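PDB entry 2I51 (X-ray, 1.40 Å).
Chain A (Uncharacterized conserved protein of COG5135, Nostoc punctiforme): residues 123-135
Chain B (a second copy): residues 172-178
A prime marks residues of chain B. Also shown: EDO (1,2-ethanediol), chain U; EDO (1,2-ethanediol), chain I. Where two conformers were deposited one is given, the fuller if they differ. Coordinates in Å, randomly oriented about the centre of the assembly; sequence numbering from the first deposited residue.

Chain A, residues 123-135: LQFGWPYPGKPRI
Chain B 172-178: GEPQNRW

An arginine is well suited to reading an irregular backbone, because its guanidinium offers several N-H groups in one plane; the contact between these two copies, burying 347 Å² in all, is an example. Chain A forms no regular helix or strand here and runs through a type II turn from Tyr129 to Lys132 (Gly131 at phi/psi 86/-10, angles that call for glycine). Opposing it, a cis peptide bond precedes Pro174′, and a strand begins at Asn176′. The CA atoms of Arg134 and Arg177′ lie 8.1 Å apart, those of Gln124 and Pro174′ 10.0 Å.

Arg134 points toward chain B with chi1 t, chi2 p, chi3 t and chi4 -96°. Arg134 NE donates to its neighbour Ile135 O (2.9 Å), leaving the guanidinium edge to meet two carbonyls: NH1 to Gln175′ O at 2.8 Å, and NH2 weakly to Glu173′ O at 3.0 Å. Water 1 accepts from Arg134 NH1 and Arg177′ N, both at 2.9 Å.

Trp127 (chi1 m, chi2 1°) supplies the apolar part: CZ2 lies 3.6 Å from Pro174′ CG. Gln175′, m then t, extends so that NE2 reaches the indole edge, 3.7 Å from Trp127 CZ3. Arg177′, with chi1 to chi3 all t, stretches NH1 to 3.7 Å from Gly131 N.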

# COMPACT_ATOMS: atom_id res chain seq x y z
N LEU A 123 13.95 -14.57 15.13
CA LEU A 123 13.76 -15.99 14.78
C LEU A 123 13.27 -16.13 13.33
O LEU A 123 13.65 -17.07 12.64
CB LEU A 123 12.76 -16.67 15.75
CG LEU A 123 13.22 -17.18 17.12
CD1 LEU A 123 12.05 -17.43 18.06
CD2 LEU A 123 14.03 -18.47 17.00
N GLN A 124 12.44 -15.22 12.87
CA GLN A 124 11.89 -15.32 11.51
C GLN A 124 12.94 -15.31 10.42
O GLN A 124 12.73 -15.85 9.35
CB GLN A 124 10.88 -14.22 11.22
CG GLN A 124 9.66 -14.23 12.05
CD GLN A 124 8.51 -13.38 11.46
OE1 GLN A 124 8.60 -12.85 10.35
NE2 GLN A 124 7.43 -13.28 12.21
N PHE A 125 14.11 -14.72 10.70
CA PHE A 125 15.17 -14.72 9.70
C PHE A 125 15.79 -16.12 9.54
O PHE A 125 16.49 -16.36 8.56
CB PHE A 125 16.21 -13.64 10.05
CG PHE A 125 15.66 -12.25 9.86
CD1 PHE A 125 15.70 -11.64 8.61
CD2 PHE A 125 14.94 -11.63 10.87
CE1 PHE A 125 15.13 -10.44 8.40
CE2 PHE A 125 14.33 -10.42 10.66
CZ PHE A 125 14.42 -9.81 9.40
N GLY A 126 15.44 -17.06 10.43
CA GLY A 126 15.85 -18.45 10.30
C GLY A 126 14.84 -19.35 9.63
O GLY A 126 15.07 -20.56 9.50
N TRP A 127 13.74 -18.78 9.18
CA TRP A 127 12.70 -19.55 8.49
C TRP A 127 13.13 -19.95 7.07
O TRP A 127 14.08 -19.41 6.52
CB TRP A 127 11.41 -18.73 8.41
CG TRP A 127 10.66 -18.61 9.70
CD1 TRP A 127 11.00 -19.12 10.92
CD2 TRP A 127 9.43 -17.92 9.89
NE1 TRP A 127 10.06 -18.77 11.86
CE2 TRP A 127 9.08 -18.03 11.24
CE3 TRP A 127 8.59 -17.20 9.02
CZ2 TRP A 127 7.93 -17.49 11.76
CZ3 TRP A 127 7.47 -16.63 9.55
CH2 TRP A 127 7.12 -16.80 10.89
N PRO A 128 12.48 -20.97 6.50
CA PRO A 128 12.86 -21.37 5.16
C PRO A 128 12.63 -20.31 4.10
O PRO A 128 11.93 -19.34 4.36
CB PRO A 128 12.02 -22.63 4.89
CG PRO A 128 11.01 -22.67 5.92
CD PRO A 128 11.45 -21.83 7.09
N TYR A 129 13.26 -20.52 2.95
CA TYR A 129 13.37 -19.53 1.89
C TYR A 129 11.99 -18.99 1.46
O TYR A 129 11.16 -19.72 0.98
CB TYR A 129 14.07 -20.14 0.68
CG TYR A 129 14.78 -19.13 -0.17
CD1 TYR A 129 14.08 -18.24 -0.97
CD2 TYR A 129 16.16 -19.07 -0.20
CE1 TYR A 129 14.74 -17.31 -1.76
CE2 TYR A 129 16.82 -18.13 -1.00
CZ TYR A 129 16.10 -17.26 -1.76
OH TYR A 129 16.72 -16.33 -2.55
N PRO A 130 11.77 -17.69 1.65
CA PRO A 130 10.46 -17.13 1.36
C PRO A 130 10.06 -17.32 -0.08
O PRO A 130 10.89 -17.17 -1.00
CB PRO A 130 10.63 -15.64 1.67
CG PRO A 130 12.05 -15.38 1.58
CD PRO A 130 12.70 -16.65 2.11
N GLY A 131 8.79 -17.67 -0.29
CA GLY A 131 8.24 -17.86 -1.63
C GLY A 131 8.40 -19.23 -2.28
O GLY A 131 7.82 -19.49 -3.32
N LYS A 132 9.18 -20.11 -1.69
CA LYS A 132 9.34 -21.42 -2.24
C LYS A 132 8.18 -22.28 -1.75
O LYS A 132 7.50 -21.89 -0.84
CB LYS A 132 10.68 -22.02 -1.80
CG LYS A 132 11.89 -21.21 -2.26
CD LYS A 132 11.93 -21.00 -3.74
CE LYS A 132 13.26 -20.38 -4.18
NZ LYS A 132 13.46 -20.51 -5.64
N PRO A 133 7.98 -23.47 -2.34
CA PRO A 133 6.93 -24.38 -1.87
C PRO A 133 6.95 -24.62 -0.37
O PRO A 133 8.02 -24.86 0.20
CB PRO A 133 7.26 -25.67 -2.62
CG PRO A 133 7.76 -25.14 -3.97
CD PRO A 133 8.67 -24.03 -3.53
N ARG A 134 5.79 -24.55 0.26
CA ARG A 134 5.68 -24.53 1.72
C ARG A 134 6.26 -25.81 2.32
O ARG A 134 5.86 -26.91 1.94
CB ARG A 134 4.23 -24.38 2.15
CG ARG A 134 3.99 -24.52 3.68
CD ARG A 134 4.87 -23.62 4.48
NE ARG A 134 4.68 -23.82 5.89
CZ ARG A 134 3.89 -23.11 6.69
NH1 ARG A 134 3.14 -22.13 6.21
NH2 ARG A 134 3.87 -23.41 7.99
N ILE A 135 7.24 -25.65 3.20
CA ILE A 135 7.76 -26.75 4.01
C ILE A 135 6.66 -27.16 4.98
O ILE A 135 6.18 -26.34 5.75
CB ILE A 135 9.01 -26.31 4.76
CG1 ILE A 135 10.16 -26.06 3.77
CG2 ILE A 135 9.44 -27.35 5.82
CD1 ILE A 135 10.61 -27.32 3.04
N GLY B 172 -1.25 -18.35 11.69
CA GLY B 172 -1.13 -19.72 11.18
C GLY B 172 -0.27 -20.57 12.08
O GLY B 172 -0.26 -20.39 13.31
N GLU B 173 0.45 -21.50 11.47
CA GLU B 173 1.34 -22.43 12.18
C GLU B 173 2.71 -22.42 11.51
O GLU B 173 3.15 -23.41 10.92
CB GLU B 173 0.77 -23.86 12.19
CG GLU B 173 -0.10 -24.17 13.41
CD GLU B 173 -1.51 -23.65 13.29
OE1 GLU B 173 -1.98 -23.43 12.15
OE2 GLU B 173 -2.15 -23.46 14.35
N PRO B 174 3.42 -21.29 11.61
CA PRO B 174 3.11 -20.06 12.31
C PRO B 174 2.37 -18.97 11.48
O PRO B 174 1.66 -18.14 12.07
CB PRO B 174 4.50 -19.56 12.71
CG PRO B 174 5.34 -19.93 11.50
CD PRO B 174 4.79 -21.30 11.06
N GLN B 175 2.51 -19.04 10.16
CA GLN B 175 1.84 -18.17 9.20
C GLN B 175 1.49 -19.03 8.00
O GLN B 175 2.12 -20.07 7.78
CB GLN B 175 2.78 -17.04 8.77
CG GLN B 175 3.21 -16.13 9.92
CD GLN B 175 4.07 -14.95 9.50
OE1 GLN B 175 4.40 -14.08 10.34
NE2 GLN B 175 4.43 -14.88 8.24
N ASN B 176 0.45 -18.67 7.25
CA ASN B 176 0.15 -19.35 6.00
C ASN B 176 0.30 -18.38 4.87
O ASN B 176 -0.07 -17.21 5.01
CB ASN B 176 -1.27 -19.87 6.00
CG ASN B 176 -1.52 -20.84 7.07
OD1 ASN B 176 -0.75 -21.78 7.23
ND2 ASN B 176 -2.59 -20.64 7.82
N ARG B 177 0.82 -18.85 3.75
CA ARG B 177 0.90 -18.01 2.57
C ARG B 177 0.56 -18.80 1.34
O ARG B 177 1.07 -19.88 1.12
CB ARG B 177 2.28 -17.42 2.45
CG ARG B 177 2.41 -16.30 1.47
CD ARG B 177 3.84 -15.82 1.45
NE ARG B 177 4.05 -14.79 0.45
CZ ARG B 177 5.25 -14.41 0.02
NH1 ARG B 177 6.34 -14.98 0.51
NH2 ARG B 177 5.35 -13.48 -0.90
N TRP B 178 -0.31 -18.25 0.52
CA TRP B 178 -0.76 -18.92 -0.69
C TRP B 178 -0.62 -17.95 -1.84
O TRP B 178 -0.99 -16.78 -1.74
CB TRP B 178 -2.23 -19.31 -0.56
CG TRP B 178 -2.46 -20.52 0.25
CD1 TRP B 178 -2.58 -20.59 1.60
CD2 TRP B 178 -2.58 -21.86 -0.26
NE1 TRP B 178 -2.78 -21.92 1.97
CE2 TRP B 178 -2.77 -22.70 0.84
CE3 TRP B 178 -2.56 -22.42 -1.56
CZ2 TRP B 178 -2.97 -24.10 0.70
CZ3 TRP B 178 -2.74 -23.81 -1.70
CH2 TRP B 178 -2.93 -24.64 -0.58
C1 EDO U . 8.38 -14.27 -1.96
O1 EDO U . 9.62 -14.45 -2.66
C2 EDO U . 8.78 -13.39 -0.80
O2 EDO U . 9.59 -12.49 -1.48
C1 EDO I . 11.25 -10.81 7.68
O1 EDO I . 11.40 -11.65 8.84
C2 EDO I . 11.14 -9.36 8.13
O2 EDO I . 10.61 -9.22 9.47
O HOH W 1 2.23 -21.42 3.55
O HOH W 2 1.02 -22.75 8.98